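Local coordinates for protein silicatein alpha (Tethya aurantium, PDB 6ZQ3) that belongs to the papain family of cysteine peptidases and occurs with silica in sponge spicules, where it probably promotes silica formation, at residues 33-38 with 106-111; 52-57 with 82-87; 75-80 with 97-102. All blocks are in the same frame, centred on the assembly; numbering follows the deposited sequence.

Interaction 1 (33-38 with 106-111); sequences GALEGI and RGASMS
Leu35 meets Ala108, Ser109 and Met110, and the flat group in this contact is the peptide that joins Ser109 to Met110. Leu35 CD2 lies over one face of that peptide, near its oxygen end, 4.3 Å from Ser109 O: a methyl above a carbonyl, not a polar bond. The setting is the helix-rich domain of the papain fold. Segment 33-38 belongs to the long helix 26-43, which in papain-like enzymes is the central helix of that domain, and it packs here against the end of strand 106-108 and the chain just after it. That strand pairs with strand 84-85 through a classic beta bulge, in which Gly107 and Ala108 both face Val84.

The contact itself is apolar and compact, burying 132 Å² in all. Ala108 points its methyl toward the helix, with Ala108 CB 4.2 Å from Leu35 CD2. The leucine gets there with an unusual first torsion, chi1 -138°, well off a staggered value. Met110 approaches from further along the loop. Its CG lies between the backbone N and the carbonyl carbon (chi1 41°), and the bend at chi3 (-79°) carries the methyl to Phe75 and Val79 of helix 71-80, while CG packs on Val78; Met110 also touches Pro216 of strand 214-217. One residue along, Glu36 points away from this loop; its carboxylate forms a salt bridge with Lys18 and accepts hydrogen bonds from the Leu49 backbone and the Thr15 side chain.

Between leucine and methionine, the side chains crossing at a slant, it is the branch point that lies nearest the sulfur: Leu35 CG is 4.1 Å from Met110 SD, with Leu35 CD2 slightly farther off at 4.4 Å.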
# COMPACT_ATOMS: atom_id res chain seq x y z
N GLY A 33 -4.49 -1.74 0.77
CA GLY A 33 -4.09 -1.41 2.11
C GLY A 33 -4.51 -0.02 2.53
O GLY A 33 -5.15 0.14 3.58
N ALA A 34 -4.16 1.00 1.74
CA ALA A 34 -4.66 2.34 2.03
C ALA A 34 -6.20 2.37 2.05
O ALA A 34 -6.79 2.87 3.00
CB ALA A 34 -4.10 3.38 1.07
N LEU A 35 -6.85 1.78 1.07
CA LEU A 35 -8.33 1.78 1.02
C LEU A 35 -8.97 1.10 2.25
O LEU A 35 -10.05 1.51 2.70
CB LEU A 35 -8.82 1.01 -0.21
CG LEU A 35 -9.98 1.51 -1.05
CD1 LEU A 35 -10.51 0.32 -1.85
CD2 LEU A 35 -11.12 2.18 -0.29
N GLU A 36 -8.34 0.03 2.74
CA GLU A 36 -8.87 -0.74 3.87
C GLU A 36 -8.86 0.14 5.09
O GLU A 36 -9.76 0.07 5.93
CB GLU A 36 -8.01 -1.97 4.16
CG GLU A 36 -8.23 -3.13 3.21
CD GLU A 36 -7.16 -4.21 3.29
OE1 GLU A 36 -6.13 -4.02 3.98
OE2 GLU A 36 -7.35 -5.28 2.67
N GLY A 37 -7.82 0.96 5.17
CA GLY A 37 -7.63 1.84 6.31
C GLY A 37 -8.66 2.92 6.33
O GLY A 37 -9.44 3.01 7.26
N ILE A 38 -8.68 3.70 5.27
CA ILE A 38 -9.66 4.77 5.08
C ILE A 38 -11.10 4.30 5.35
O ILE A 38 -11.89 5.00 5.97
CB ILE A 38 -9.57 5.29 3.64
CG1 ILE A 38 -8.47 6.37 3.47
CG2 ILE A 38 -10.88 5.93 3.24
CD1 ILE A 38 -7.09 6.05 4.03
N ARG A 106 -19.23 -6.35 -2.95
CA ARG A 106 -18.52 -5.07 -2.95
C ARG A 106 -18.22 -4.64 -1.52
O ARG A 106 -19.13 -4.31 -0.77
CB ARG A 106 -19.34 -4.00 -3.67
CG ARG A 106 -18.56 -2.73 -3.99
N GLY A 107 -16.94 -4.66 -1.16
CA GLY A 107 -16.53 -4.29 0.18
C GLY A 107 -16.43 -2.78 0.36
O GLY A 107 -16.74 -2.26 1.44
N ALA A 108 -16.02 -2.07 -0.68
CA ALA A 108 -15.77 -0.64 -0.56
C ALA A 108 -15.77 0.07 -1.90
O ALA A 108 -15.55 -0.54 -2.95
CB ALA A 108 -14.44 -0.41 0.14
N SER A 109 -16.02 1.37 -1.85
CA SER A 109 -15.98 2.22 -3.03
C SER A 109 -15.24 3.51 -2.72
O SER A 109 -14.89 3.78 -1.57
CB SER A 109 -17.40 2.53 -3.50
OG SER A 109 -17.41 3.43 -4.60
N MET A 110 -15.02 4.30 -3.75
CA MET A 110 -14.35 5.59 -3.63
C MET A 110 -14.60 6.54 -4.80
O MET A 110 -15.11 6.17 -5.87
CB MET A 110 -12.86 5.35 -3.45
CG MET A 110 -12.35 4.26 -4.33
SD MET A 110 -10.58 4.13 -4.16
CE MET A 110 -10.06 5.50 -5.20
N SER A 111 -14.26 7.79 -4.53
CA SER A 111 -14.56 8.92 -5.41
C SER A 111 -13.30 9.54 -6.05
O SER A 111 -13.41 10.23 -7.03
CB SER A 111 -15.23 10.00 -4.57
OG SER A 111 -14.23 10.74 -3.87

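Interaction 2 (52-57 with 82-87); sequences QNIIDC and EGVDDG
Asn53, on helix 51-57, and Asp85, on the short strand 84-85, are joined by a single hydrogen bond: Asp85 N donates to Asn53 OD1 at 2.9 Å. The bond is nearly straight (165° at the hydrogen) and lies in the carbonyl plane of the amide. Asn53 CG is anti to its own backbone N (chi1 -163°), which extends the amide from the helix to the strand. With an alanine here, the Asp85 N-H would probably be left without its acceptor and this side-chain link from helix to strand would be lost.

The apolar part lies next door, where Ile54 CD1 and Val84 CG2 come to 3.3 Å, close for two methyls. Both side chains also pack on Met32 of helix 26-43, placing the contact inside the helical domain of the papain fold.

Among the other polar groups, Gln52 NE2 donates to Asp56 OD2 at 3.1 Å within the helix, while Asp85 OD2 turns elsewhere and accepts from Gln102 N. Asn53 ND2 has a weak hydrogen bond to Tyr77 OH. The amide thus uses its oxygen on a backbone donor and its nitrogen on a hydroxyl, and turning it over would probably set the amide N-H against the Asp85 N-H.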
# COMPACT_ATOMS: atom_id res chain seq x y z
N GLN A 52 -6.82 -9.46 -5.56
CA GLN A 52 -6.99 -10.31 -6.72
C GLN A 52 -7.92 -9.62 -7.71
O GLN A 52 -7.74 -9.68 -8.95
CB GLN A 52 -7.58 -11.64 -6.25
CG GLN A 52 -7.63 -12.74 -7.30
CD GLN A 52 -6.31 -13.01 -7.99
OE1 GLN A 52 -5.26 -13.04 -7.36
NE2 GLN A 52 -6.37 -13.24 -9.29
N ASN A 53 -8.93 -8.95 -7.14
CA ASN A 53 -9.89 -8.16 -7.91
C ASN A 53 -9.15 -7.15 -8.78
O ASN A 53 -9.42 -7.06 -9.97
CB ASN A 53 -10.84 -7.44 -6.94
CG ASN A 53 -12.08 -6.94 -7.61
OD1 ASN A 53 -13.06 -6.65 -6.94
ND2 ASN A 53 -12.05 -6.82 -8.92
N ILE A 54 -8.21 -6.44 -8.17
CA ILE A 54 -7.43 -5.42 -8.86
C ILE A 54 -6.53 -6.07 -9.91
O ILE A 54 -6.33 -5.52 -10.99
CB ILE A 54 -6.54 -4.60 -7.90
CG1 ILE A 54 -7.31 -3.47 -7.25
CG2 ILE A 54 -5.40 -3.95 -8.64
CD1 ILE A 54 -8.42 -3.91 -6.33
N ILE A 55 -5.96 -7.21 -9.57
CA ILE A 55 -5.05 -7.89 -10.50
C ILE A 55 -5.80 -8.36 -11.74
O ILE A 55 -5.41 -8.04 -12.86
CB ILE A 55 -4.28 -9.06 -9.85
CG1 ILE A 55 -3.17 -8.49 -8.97
CG2 ILE A 55 -3.66 -9.96 -10.90
CD1 ILE A 55 -2.81 -9.36 -7.78
N ASP A 56 -6.88 -9.11 -11.52
CA ASP A 56 -7.68 -9.61 -12.63
C ASP A 56 -8.30 -8.52 -13.51
O ASP A 56 -8.38 -8.72 -14.73
CB ASP A 56 -8.79 -10.53 -12.13
CG ASP A 56 -8.26 -11.74 -11.45
OD1 ASP A 56 -7.05 -12.04 -11.64
OD2 ASP A 56 -9.03 -12.40 -10.72
N CYS A 57 -8.74 -7.40 -12.94
CA CYS A 57 -9.70 -6.52 -13.67
C CYS A 57 -9.19 -5.15 -14.08
O CYS A 57 -9.89 -4.43 -14.78
CB CYS A 57 -10.98 -6.34 -12.86
SG CYS A 57 -11.62 -7.86 -12.11
N GLU A 82 -16.88 1.53 -9.67
CA GLU A 82 -17.74 1.84 -8.53
C GLU A 82 -17.74 0.80 -7.41
O GLU A 82 -18.78 0.45 -6.86
CB GLU A 82 -19.18 2.07 -9.00
N GLY A 83 -16.55 0.31 -7.07
CA GLY A 83 -16.38 -0.67 -5.99
C GLY A 83 -15.24 -1.68 -6.12
O GLY A 83 -14.77 -2.00 -7.22
N VAL A 84 -14.79 -2.18 -4.98
CA VAL A 84 -13.85 -3.29 -4.94
C VAL A 84 -14.44 -4.40 -4.06
O VAL A 84 -15.09 -4.11 -3.07
CB VAL A 84 -12.48 -2.82 -4.41
CG1 VAL A 84 -12.47 -2.72 -2.90
CG2 VAL A 84 -11.36 -3.74 -4.94
N ASP A 85 -14.24 -5.65 -4.46
CA ASP A 85 -14.69 -6.76 -3.64
C ASP A 85 -13.74 -6.96 -2.45
O ASP A 85 -12.55 -6.61 -2.50
CB ASP A 85 -14.75 -8.08 -4.44
CG ASP A 85 -15.98 -8.18 -5.32
OD1 ASP A 85 -16.96 -7.41 -5.14
OD2 ASP A 85 -15.97 -9.09 -6.19
N ASP A 86 -14.27 -7.57 -1.39
CA ASP A 86 -13.47 -7.92 -0.26
C ASP A 86 -12.87 -9.30 -0.43
O ASP A 86 -13.36 -10.08 -1.24
CB ASP A 86 -14.27 -7.82 1.04
CG ASP A 86 -15.56 -8.54 0.98
OD1 ASP A 86 -15.52 -9.76 0.72
OD2 ASP A 86 -16.59 -7.86 1.20
N GLY A 87 -11.83 -9.58 0.34
CA GLY A 87 -10.98 -10.75 0.16
C GLY A 87 -11.77 -12.02 0.35
O GLY A 87 -11.70 -12.92 -0.49

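Interaction 3 (75-80 with 97-102); sequences FLYVVA and SSCTYQ
Cys99 and Tyr101 sit in the disulfide-bearing loop that runs between strands 84-85 and 106-108, and they receive the hydroxyl end of Tyr77 from helix 71-80. Tyr77 is the one residue of segment 75-80 that bridges the gap. Its CG lies anti to the backbone N (chi1 170°), and although the bond to CB does not point at the loop, the long ring carries the oxygen across. The polar partner of that oxygen is Asn53 ND2 of helix 51-57, by a weak hydrogen bond, and it meets the loop by packing alone. Tyr77 OH comes to 4.0 Å from Tyr101 CB and to 4.1 Å from Tyr101 CD1, meeting the root of the second tyrosine and the near part of its ring. The planes of the two rings are close to perpendicular, yet only the hydroxyl oxygen of Tyr77 approaches Tyr101, so the pair is not a ring stack. On the cysteine side, Tyr77 OH lies 4.4 Å from Cys99 SG, a loose packing contact.

In the helical domain of the papain fold this loop is tied down by the disulfide between Cys99 and Cys57, the last residue of helix 51-57, and the side chain of Tyr77 packs on Cys57 as well. The tyrosine therefore reaches both halves of the bridge. Around it the loop backbone is held by side chains: Ser97 N gives a hydrogen bond to Asp56 OD1, and Thr100 N gives one to Tyr90 OH. Tyr101 leans in addition on Asn81, at the C-terminal end of helix 71-80, ahead of Glu82, whose positive phi belongs to a Schellman motif.

The contact is small, 71 Å² over both sides. Tyr77 is buried and Cys99 exposed, which puts it at the border between interior and surface, with Tyr77 OH 4.1 Å from Tyr101 CG.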
# COMPACT_ATOMS: atom_id res chain seq x y z
N PHE A 75 -6.71 2.76 -8.31
CA PHE A 75 -7.76 3.62 -7.76
C PHE A 75 -8.82 4.01 -8.82
O PHE A 75 -10.02 4.04 -8.52
CB PHE A 75 -7.14 4.86 -7.15
CG PHE A 75 -6.35 4.60 -5.89
CD1 PHE A 75 -6.78 3.68 -4.95
CD2 PHE A 75 -5.22 5.34 -5.62
CE1 PHE A 75 -6.07 3.48 -3.78
CE2 PHE A 75 -4.51 5.14 -4.44
CZ PHE A 75 -4.93 4.21 -3.52
N LEU A 76 -8.36 4.31 -10.04
CA LEU A 76 -9.22 4.60 -11.21
C LEU A 76 -10.17 3.43 -11.51
O LEU A 76 -11.38 3.61 -11.63
CB LEU A 76 -8.32 4.86 -12.43
CG LEU A 76 -8.72 5.77 -13.58
CD1 LEU A 76 -9.40 7.05 -13.08
CD2 LEU A 76 -7.46 6.11 -14.39
N TYR A 77 -9.62 2.22 -11.58
CA TYR A 77 -10.43 1.03 -11.65
C TYR A 77 -11.50 1.01 -10.54
O TYR A 77 -12.68 0.88 -10.82
CB TYR A 77 -9.58 -0.23 -11.56
CG TYR A 77 -10.45 -1.45 -11.39
CD1 TYR A 77 -11.10 -2.02 -12.47
CD2 TYR A 77 -10.68 -2.00 -10.14
CE1 TYR A 77 -11.92 -3.12 -12.31
CE2 TYR A 77 -11.50 -3.09 -9.97
CZ TYR A 77 -12.12 -3.64 -11.07
OH TYR A 77 -12.93 -4.74 -10.91
N VAL A 78 -11.10 1.14 -9.28
CA VAL A 78 -12.11 1.16 -8.22
C VAL A 78 -13.19 2.22 -8.47
O VAL A 78 -14.37 1.92 -8.29
CB VAL A 78 -11.53 1.36 -6.82
CG1 VAL A 78 -12.64 1.37 -5.78
CG2 VAL A 78 -10.52 0.24 -6.49
N VAL A 79 -12.80 3.44 -8.87
CA VAL A 79 -13.75 4.56 -9.05
C VAL A 79 -14.69 4.27 -10.26
O VAL A 79 -15.92 4.34 -10.12
CB VAL A 79 -13.03 5.92 -9.30
CG1 VAL A 79 -14.04 7.05 -9.61
CG2 VAL A 79 -12.14 6.33 -8.13
N ALA A 80 -14.09 3.94 -11.40
CA ALA A 80 -14.81 3.59 -12.63
C ALA A 80 -15.70 2.37 -12.46
O ALA A 80 -16.80 2.32 -12.99
CB ALA A 80 -13.82 3.36 -13.79
N SER A 97 -6.17 -14.32 -12.91
CA SER A 97 -7.27 -15.19 -13.28
C SER A 97 -8.31 -14.36 -14.01
O SER A 97 -8.11 -13.17 -14.26
CB SER A 97 -7.86 -15.83 -12.03
OG SER A 97 -6.83 -16.42 -11.25
N SER A 98 -9.41 -15.01 -14.37
CA SER A 98 -10.54 -14.30 -14.96
C SER A 98 -11.09 -13.26 -13.98
O SER A 98 -10.97 -13.43 -12.76
CB SER A 98 -11.61 -15.31 -15.36
OG SER A 98 -11.67 -16.35 -14.40
N CYS A 99 -11.65 -12.16 -14.50
CA CYS A 99 -12.27 -11.16 -13.64
C CYS A 99 -13.60 -11.72 -13.17
O CYS A 99 -14.52 -11.89 -13.96
CB CYS A 99 -12.46 -9.80 -14.35
SG CYS A 99 -13.18 -8.48 -13.29
N THR A 100 -13.69 -12.05 -11.89
CA THR A 100 -14.95 -12.50 -11.33
C THR A 100 -15.51 -11.41 -10.43
O THR A 100 -16.12 -11.70 -9.42
CB THR A 100 -14.79 -13.82 -10.55
OG1 THR A 100 -13.85 -14.69 -11.21
CG2 THR A 100 -16.15 -14.54 -10.41
N TYR A 101 -15.33 -10.15 -10.78
CA TYR A 101 -15.89 -9.10 -9.94
C TYR A 101 -17.42 -9.26 -9.82
O TYR A 101 -18.12 -9.31 -10.84
CB TYR A 101 -15.54 -7.70 -10.45
CG TYR A 101 -16.30 -6.65 -9.68
CD1 TYR A 101 -15.82 -6.19 -8.46
CD2 TYR A 101 -17.52 -6.16 -10.13
CE1 TYR A 101 -16.50 -5.24 -7.74
CE2 TYR A 101 -18.22 -5.20 -9.41
CZ TYR A 101 -17.70 -4.75 -8.21
OH TYR A 101 -18.37 -3.79 -7.45
N GLN A 102 -17.90 -9.31 -8.58
CA GLN A 102 -19.33 -9.41 -8.25
C GLN A 102 -19.77 -8.23 -7.36
O GLN A 102 -19.21 -8.00 -6.28
CB GLN A 102 -19.61 -10.74 -7.52

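How the interactions relate
From the N terminus the chain passes 33-38 on the central helix, 52-57 on the next helix, 75-80 on the third, then 82-87, which holds the short strand 84-85, the loop 97-102 and finally 106-111. Interaction 1 closes the longest loop, and both others nest inside it. Interactions 2 and 3 cross, since 75-80 lies between the two segments of interaction 2 and 82-87 between those of interaction 3; the Cys57-Cys99 disulfide joins this pair directly. A two-stranded sheet joins interactions 1 and 2, and the side chain of Met110 brings interaction 1 against segment 75-80, so three helices, sheet and loop form one packed unit.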